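Long-range contacts in 11S globulin seed storage protein (Amaranthus hypochondriacus, PDB 3QAC), which probably serves as a seed storage protein, a nutrient reservoir built from two cupin domains: residues P71-I76 and V398-S403; H320-A325 and T402-M407. One frame throughout, in Å; residues are numbered along the deposited sequence.

Contact 1: residues P71-I76 and V398-S403; sequences PELIYI and VSFKTS
L73 and Y75 meet F400 and V398 where the two cupin domains of one subunit pack sheet against sheet. Strand 72-76 belongs to the first domain and strand 398-401 to the second; their axes run antiparallel at 172° and come within 8.8 Å, a spacing filled by side chains. In both strands alternate residues point across: L73 faces F400, with CA atoms 7.1 Å apart, and Y75 faces V398. V398 and Y75 make a CH-pi contact in which the methyl CG2 sits over the middle of the Y75 ring, 3.4 Å from the centroid and almost exactly on its normal, so all six ring carbons lie at similar distances from it. Setting CG anti to the backbone N (chi1 175°) brings the root of the Y75 ring close to that methyl. The other V398 methyl, CG1, lies over one face of the F400 ring, toward the rim, so the valine is wedged against both aromatic rings. F400 reaches the opposite strand with one side of its ring. CZ is 3.8 Å from Y75 CB, and CD2 meets L73 CB. CE2 approaches the carbonyl O of L73 obliquely at 3.5 Å. L73 and F400 pass alongside one another, their side chains pointing opposite ways. L163 from the neighbouring strand of the first domain also touches F400, and I139 and V351 close around Y75 and V398. The Y75 hydroxyl hydrogen-bonds to K327 NZ of the second domain, adding a polar tie to the apolar meeting. Such face-to-face burial of two cupin sheets is what joins the halves of a bicupin, the two-domain architecture to which the 11S globulins belong.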
ATOM      1  N   PRO A  71       1.771  11.004   8.432  1.00 32.40           N
ATOM      2  CA  PRO A  71       2.990  11.778   8.187  1.00 33.94           C
ATOM      3  C   PRO A  71       2.586  13.171   7.734  1.00 35.50           C
ATOM      4  O   PRO A  71       1.499  13.335   7.183  1.00 33.18           O
ATOM      5  CB  PRO A  71       3.651  11.059   6.995  1.00 36.53           C
ATOM      6  CG  PRO A  71       2.820   9.867   6.696  1.00 33.72           C
ATOM      7  CD  PRO A  71       1.482  10.078   7.328  1.00 32.92           C
ATOM      8  N   GLU A  72       3.448  14.152   7.945  1.00 30.87           N
ATOM      9  CA  GLU A  72       3.130  15.513   7.567  1.00 32.95           C
ATOM     10  C   GLU A  72       4.270  16.094   6.791  1.00 31.83           C
ATOM     11  O   GLU A  72       5.424  15.775   7.037  1.00 33.99           O
ATOM     12  CB  GLU A  72       2.938  16.388   8.794  1.00 37.44           C
ATOM     13  CG  GLU A  72       1.931  15.884   9.783  1.00 36.00           C
ATOM     14  CD  GLU A  72       1.774  16.859  10.900  1.00 37.56           C
ATOM     15  OE1 GLU A  72       2.811  17.293  11.438  1.00 42.53           O
ATOM     16  OE2 GLU A  72       0.627  17.228  11.218  1.00 39.49           O
ATOM     17  N   LEU A  73       3.914  16.965   5.870  1.00 33.27           N
ATOM     18  CA  LEU A  73       4.834  17.748   5.101  1.00 31.98           C
ATOM     19  C   LEU A  73       4.541  19.163   5.517  1.00 36.20           C
ATOM     20  O   LEU A  73       3.408  19.635   5.379  1.00 40.42           O
ATOM     21  CB  LEU A  73       4.532  17.573   3.621  1.00 34.45           C
ATOM     22  CG  LEU A  73       5.738  17.366   2.722  1.00 37.94           C
ATOM     23  CD1 LEU A  73       6.624  16.276   3.306  1.00 36.58           C
ATOM     24  CD2 LEU A  73       5.272  16.994   1.333  1.00 38.87           C
ATOM     25  N   ILE A  74       5.554  19.840   6.034  1.00 35.29           N
ATOM     26  CA  ILE A  74       5.391  21.171   6.583  1.00 30.36           C
ATOM     27  C   ILE A  74       6.191  22.199   5.782  1.00 40.12           C
ATOM     28  O   ILE A  74       7.377  22.023   5.524  1.00 37.08           O
ATOM     29  CB  ILE A  74       5.862  21.195   8.027  1.00 35.51           C
ATOM     30  CG1 ILE A  74       5.151  20.087   8.816  1.00 36.99           C
ATOM     31  CG2 ILE A  74       5.613  22.552   8.626  1.00 38.91           C
ATOM     32  CD1 ILE A  74       5.801  19.687  10.106  1.00 36.34           C
ATOM     33  N   TYR A  75       5.532  23.269   5.368  1.00 38.27           N
ATOM     34  CA  TYR A  75       6.237  24.384   4.777  1.00 37.11           C
ATOM     35  C   TYR A  75       6.150  25.568   5.725  1.00 40.18           C
ATOM     36  O   TYR A  75       5.066  25.932   6.189  1.00 42.02           O
ATOM     37  CB  TYR A  75       5.661  24.740   3.416  1.00 37.21           C
ATOM     38  CG  TYR A  75       6.277  25.972   2.799  1.00 36.94           C
ATOM     39  CD1 TYR A  75       7.548  25.933   2.256  1.00 40.59           C
ATOM     40  CD2 TYR A  75       5.576  27.164   2.736  1.00 40.07           C
ATOM     41  CE1 TYR A  75       8.116  27.045   1.690  1.00 40.53           C
ATOM     42  CE2 TYR A  75       6.134  28.286   2.163  1.00 43.40           C
ATOM     43  CZ  TYR A  75       7.401  28.222   1.644  1.00 41.11           C
ATOM     44  OH  TYR A  75       7.965  29.331   1.072  1.00 48.80           O
ATOM     45  N   ILE A  76       7.306  26.137   6.030  1.00 40.86           N
ATOM     46  CA  ILE A  76       7.391  27.314   6.875  1.00 39.82           C
ATOM     47  C   ILE A  76       7.181  28.500   5.958  1.00 44.85           C
ATOM     48  O   ILE A  76       8.075  28.881   5.202  1.00 50.35           O
ATOM     49  CB  ILE A  76       8.759  27.412   7.564  1.00 37.09           C
ATOM     50  CG1 ILE A  76       8.985  26.193   8.465  1.00 38.77           C
ATOM     51  CG2 ILE A  76       8.877  28.688   8.352  1.00 39.96           C
ATOM     52  CD1 ILE A  76       7.806  25.843   9.360  1.00 40.32           C
ATOM     53  N   VAL A 398       3.429  26.659  -2.947  1.00 39.19           N
ATOM     54  CA  VAL A 398       4.002  25.394  -2.568  1.00 36.50           C
ATOM     55  C   VAL A 398       3.019  24.287  -2.941  1.00 38.87           C
ATOM     56  O   VAL A 398       1.807  24.402  -2.716  1.00 36.92           O
ATOM     57  CB  VAL A 398       4.377  25.342  -1.085  1.00 41.44           C
ATOM     58  CG1 VAL A 398       4.784  23.927  -0.699  1.00 38.37           C
ATOM     59  CG2 VAL A 398       5.511  26.317  -0.787  1.00 34.23           C
ATOM     60  N   SER A 399       3.558  23.239  -3.550  1.00 32.97           N
ATOM     61  CA  SER A 399       2.798  22.065  -3.920  1.00 37.74           C
ATOM     62  C   SER A 399       3.184  20.900  -3.018  1.00 36.29           C
ATOM     63  O   SER A 399       4.336  20.461  -3.002  1.00 34.54           O
ATOM     64  CB  SER A 399       3.068  21.699  -5.377  1.00 39.52           C
ATOM     65  OG  SER A 399       2.463  22.619  -6.259  1.00 39.53           O
ATOM     66  N   PHE A 400       2.219  20.402  -2.255  1.00 35.59           N
ATOM     67  CA  PHE A 400       2.449  19.207  -1.461  1.00 32.12           C
ATOM     68  C   PHE A 400       1.996  18.070  -2.360  1.00 34.70           C
ATOM     69  O   PHE A 400       0.954  18.162  -3.001  1.00 37.44           O
ATOM     70  CB  PHE A 400       1.658  19.288  -0.159  1.00 38.27           C
ATOM     71  CG  PHE A 400       1.987  20.505   0.674  1.00 35.38           C
ATOM     72  CD1 PHE A 400       1.319  21.706   0.473  1.00 38.24           C
ATOM     73  CD2 PHE A 400       2.988  20.453   1.647  1.00 35.96           C
ATOM     74  CE1 PHE A 400       1.637  22.818   1.235  1.00 36.81           C
ATOM     75  CE2 PHE A 400       3.301  21.557   2.411  1.00 31.43           C
ATOM     76  CZ  PHE A 400       2.635  22.733   2.211  1.00 33.63           C
ATOM     77  N   LYS A 401       2.807  17.034  -2.493  1.00 36.33           N
ATOM     78  CA  LYS A 401       2.497  15.991  -3.457  1.00 34.91           C
ATOM     79  C   LYS A 401       2.342  14.657  -2.760  1.00 37.64           C
ATOM     80  O   LYS A 401       3.198  14.253  -1.963  1.00 34.47           O
ATOM     81  CB  LYS A 401       3.575  15.904  -4.528  1.00 37.29           C
ATOM     82  CG  LYS A 401       3.511  17.021  -5.565  1.00 42.24           C
ATOM     83  CD  LYS A 401       4.887  17.355  -6.133  1.00 42.47           C
ATOM     84  CE  LYS A 401       4.799  17.980  -7.534  1.00 57.02           C
ATOM     85  NZ  LYS A 401       4.566  19.452  -7.557  1.00 52.06           N
ATOM     86  N   THR A 402       1.247  13.975  -3.073  1.00 30.41           N
ATOM     87  CA  THR A 402       0.870  12.764  -2.355  1.00 30.41           C
ATOM     88  C   THR A 402       1.597  11.517  -2.830  1.00 32.32           C
ATOM     89  O   THR A 402       1.030  10.439  -2.789  1.00 32.87           O
ATOM     90  CB  THR A 402      -0.630  12.490  -2.482  1.00 30.77           C
ATOM     91  OG1 THR A 402      -0.935  12.226  -3.849  1.00 28.09           O
ATOM     92  CG2 THR A 402      -1.436  13.699  -2.017  1.00 32.49           C
ATOM     93  N   SER A 403       2.835  11.646  -3.300  1.00 34.60           N
ATOM     94  CA  SER A 403       3.656  10.451  -3.499  1.00 36.72           C
ATOM     95  C   SER A 403       5.124  10.764  -3.526  1.00 39.85           C
ATOM     96  O   SER A 403       5.528  11.917  -3.520  1.00 36.39           O
ATOM     97  CB  SER A 403       3.287   9.705  -4.775  1.00 38.19           C
ATOM     98  OG  SER A 403       3.891  10.308  -5.899  1.00 41.03           O
TER

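Contact 2: residues H320-A325 and T402-M407; sequences HLRLSA and TSENAM
R322 and L323 run close beside S403 and E404, backbone against backbone, with 4.0 Å between the CA atoms of R322 and E404 where the chain leaves helix 318-321 through the positive phi of R322 (56°). Just beyond, S324 opens strand 324-330, and its hydroxyl joins two points of the loop 402-407. OG accepts from A406 N at 2.9 Å in a nearly straight bond (166° at the hydrogen) and donates to the carbonyl O of S403. The donor sits close to that carbonyl's plane; the modelled separation is short, so its exact length should not be pressed. A chi1 of 34°, short of a staggered value, turns OG toward the loop, where it meets both S403 O and A406 N. A406 CB lies 3.3 Å from the same OG, brought near by the neighbouring N-H bond. On the buried side, L323 turns its CD2 methyl to the backbone of T402, 3.7 Å from CA. At the other end E404 lays CB against R322 CA at 3.8 Å, while its carboxylate reaches away to S312 OG. T402 OG1 bonds to Q172 of the second subunit. A single serine hydroxyl, both donor and acceptor, thus satisfies a carbonyl and an amide three residues apart, which would fix the course of an irregular segment lacking helix or strand of its own.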
ATOM      1  N   HIS A 320      10.616   7.300   3.007  1.00 36.68           N
ATOM      2  CA  HIS A 320       9.716   6.646   3.946  1.00 47.92           C
ATOM      3  C   HIS A 320       8.290   7.205   3.927  1.00 42.44           C
ATOM      4  O   HIS A 320       7.322   6.445   3.965  1.00 41.26           O
ATOM      5  CB  HIS A 320      10.292   6.635   5.362  1.00 46.25           C
ATOM      6  CG  HIS A 320      11.105   5.415   5.653  1.00 61.47           C
ATOM      7  ND1 HIS A 320      10.535   4.214   6.027  1.00 64.59           N
ATOM      8  CD2 HIS A 320      12.441   5.197   5.585  1.00 66.11           C
ATOM      9  CE1 HIS A 320      11.489   3.315   6.197  1.00 74.91           C
ATOM     10  NE2 HIS A 320      12.654   3.885   5.938  1.00 74.67           N
ATOM     11  N   LEU A 321       8.166   8.522   3.857  1.00 36.21           N
ATOM     12  CA  LEU A 321       6.852   9.142   3.826  1.00 40.65           C
ATOM     13  C   LEU A 321       6.136   8.950   2.497  1.00 39.91           C
ATOM     14  O   LEU A 321       4.920   8.994   2.453  1.00 38.34           O
ATOM     15  CB  LEU A 321       6.948  10.626   4.135  1.00 40.64           C
ATOM     16  CG  LEU A 321       7.695  11.030   5.401  1.00 42.88           C
ATOM     17  CD1 LEU A 321       6.947  12.204   5.991  1.00 39.56           C
ATOM     18  CD2 LEU A 321       7.783   9.881   6.380  1.00 39.90           C
ATOM     19  N   ARG A 322       6.886   8.736   1.421  1.00 34.33           N
ATOM     20  CA  ARG A 322       6.307   8.673   0.092  1.00 36.68           C
ATOM     21  C   ARG A 322       5.515   9.954  -0.205  1.00 42.41           C
ATOM     22  O   ARG A 322       4.406   9.932  -0.754  1.00 42.27           O
ATOM     23  CB  ARG A 322       5.418   7.432  -0.050  1.00 47.27           C
ATOM     24  CG  ARG A 322       6.163   6.103   0.149  1.00 49.05           C
ATOM     25  CD  ARG A 322       5.175   4.930   0.184  1.00 57.29           C
ATOM     26  NE  ARG A 322       5.789   3.684   0.653  1.00 69.12           N
ATOM     27  CZ  ARG A 322       5.116   2.559   0.900  1.00 70.17           C
ATOM     28  NH1 ARG A 322       3.797   2.509   0.720  1.00 61.04           N
ATOM     29  NH2 ARG A 322       5.763   1.478   1.327  1.00 71.75           N
ATOM     30  N   LEU A 323       6.085  11.081   0.185  1.00 36.92           N
ATOM     31  CA  LEU A 323       5.550  12.352  -0.246  1.00 34.43           C
ATOM     32  C   LEU A 323       6.678  13.110  -0.903  1.00 40.46           C
ATOM     33  O   LEU A 323       7.873  12.794  -0.709  1.00 34.42           O
ATOM     34  CB  LEU A 323       5.004  13.139   0.934  1.00 30.19           C
ATOM     35  CG  LEU A 323       3.896  12.372   1.671  1.00 32.70           C
ATOM     36  CD1 LEU A 323       3.640  12.950   3.019  1.00 29.93           C
ATOM     37  CD2 LEU A 323       2.612  12.348   0.842  1.00 29.58           C
ATOM     38  N   SER A 324       6.295  14.101  -1.696  1.00 35.15           N
ATOM     39  CA  SER A 324       7.242  15.051  -2.213  1.00 36.62           C
ATOM     40  C   SER A 324       6.607  16.425  -2.191  1.00 38.52           C
ATOM     41  O   SER A 324       5.471  16.589  -1.755  1.00 35.95           O
ATOM     42  CB  SER A 324       7.726  14.653  -3.609  1.00 37.83           C
ATOM     43  OG  SER A 324       6.702  14.019  -4.339  1.00 42.45           O
ATOM     44  N   ALA A 325       7.358  17.418  -2.636  1.00 42.42           N
ATOM     45  CA  ALA A 325       6.919  18.797  -2.546  1.00 38.85           C
ATOM     46  C   ALA A 325       7.634  19.585  -3.621  1.00 40.29           C
ATOM     47  O   ALA A 325       8.646  19.134  -4.168  1.00 39.29           O
ATOM     48  CB  ALA A 325       7.232  19.365  -1.181  1.00 36.11           C
ATOM     49  N   THR A 402       1.247  13.975  -3.073  1.00 30.41           N
ATOM     50  CA  THR A 402       0.870  12.764  -2.355  1.00 30.41           C
ATOM     51  C   THR A 402       1.597  11.517  -2.830  1.00 32.32           C
ATOM     52  O   THR A 402       1.030  10.439  -2.789  1.00 32.87           O
ATOM     53  CB  THR A 402      -0.630  12.490  -2.482  1.00 30.77           C
ATOM     54  OG1 THR A 402      -0.935  12.226  -3.849  1.00 28.09           O
ATOM     55  CG2 THR A 402      -1.436  13.699  -2.017  1.00 32.49           C
ATOM     56  N   SER A 403       2.835  11.646  -3.300  1.00 34.60           N
ATOM     57  CA  SER A 403       3.656  10.451  -3.499  1.00 36.72           C
ATOM     58  C   SER A 403       5.124  10.764  -3.526  1.00 39.85           C
ATOM     59  O   SER A 403       5.528  11.917  -3.520  1.00 36.39           O
ATOM     60  CB  SER A 403       3.287   9.705  -4.775  1.00 38.19           C
ATOM     61  OG  SER A 403       3.891  10.308  -5.899  1.00 41.03           O
ATOM     62  N   GLU A 404       5.914   9.699  -3.555  1.00 43.18           N
ATOM     63  CA  GLU A 404       7.354   9.807  -3.573  1.00 41.25           C
ATOM     64  C   GLU A 404       7.785  10.354  -4.932  1.00 35.95           C
ATOM     65  O   GLU A 404       7.242   9.970  -5.958  1.00 38.43           O
ATOM     66  CB  GLU A 404       7.967   8.431  -3.311  1.00 40.61           C
ATOM     67  CG  GLU A 404       9.452   8.369  -3.585  1.00 47.20           C
ATOM     68  CD  GLU A 404      10.126   7.211  -2.890  1.00 52.13           C
ATOM     69  OE1 GLU A 404       9.452   6.167  -2.685  1.00 52.46           O
ATOM     70  OE2 GLU A 404      11.329   7.349  -2.548  1.00 46.99           O
ATOM     71  N   ASN A 405       8.736  11.278  -4.936  1.00 42.24           N
ATOM     72  CA  ASN A 405       9.277  11.779  -6.196  1.00 44.98           C
ATOM     73  C   ASN A 405       8.176  11.910  -7.227  1.00 47.25           C
ATOM     74  O   ASN A 405       8.251  11.303  -8.301  1.00 48.91           O
ATOM     75  CB  ASN A 405      10.321  10.821  -6.763  1.00 46.37           C
ATOM     76  CG  ASN A 405      11.225  10.242  -5.704  1.00 48.91           C
ATOM     77  OD1 ASN A 405      11.368   9.024  -5.612  1.00 55.57           O
ATOM     78  ND2 ASN A 405      11.851  11.103  -4.909  1.00 41.34           N
ATOM     79  N   ALA A 406       7.136  12.662  -6.885  1.00 45.88           N
ATOM     80  CA  ALA A 406       6.106  12.992  -7.850  1.00 44.39           C
ATOM     81  C   ALA A 406       6.806  13.605  -9.056  1.00 47.15           C
ATOM     82  O   ALA A 406       7.738  14.390  -8.922  1.00 45.45           O
ATOM     83  CB  ALA A 406       5.093  13.971  -7.251  1.00 36.99           C
ATOM     84  N   MET A 407       6.354  13.225 -10.235  1.00 48.81           N
ATOM     85  CA  MET A 407       6.952  13.674 -11.463  1.00 46.33           C
ATOM     86  C   MET A 407       5.826  14.313 -12.227  1.00 41.16           C
ATOM     87  O   MET A 407       4.712  13.806 -12.197  1.00 40.05           O
ATOM     88  CB  MET A 407       7.403  12.462 -12.255  1.00 46.42           C
ATOM     89  CG  MET A 407       8.530  12.723 -13.197  1.00 53.37           C
ATOM     90  SD  MET A 407      10.012  11.970 -12.506  1.00 86.53           S
ATOM     91  CE  MET A 407      10.936  13.425 -11.986  1.00 63.77           C
TER

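How the contacts relate
The centres of contacts 1 and 2 lie about 9 Å apart, and the chain passes directly from one to the other: T402 and S403 end the 398-403 segment and begin 402-407. Strands 394-401 and 324-330 are antiparallel neighbours in one sheet of the second cupin domain, joined here by a probable hydrogen bond from K401 N to S324 O at 2.8 Å. Contact 1 binds a face of that sheet to the first domain, whereas contact 2 ties the loop that follows strand 394-401 to the turn and start of strand 324-330. L73 bridges them, packing also on L323 and A325. The shared T402 and S403 carry both contacts to Q172 of the second subunit.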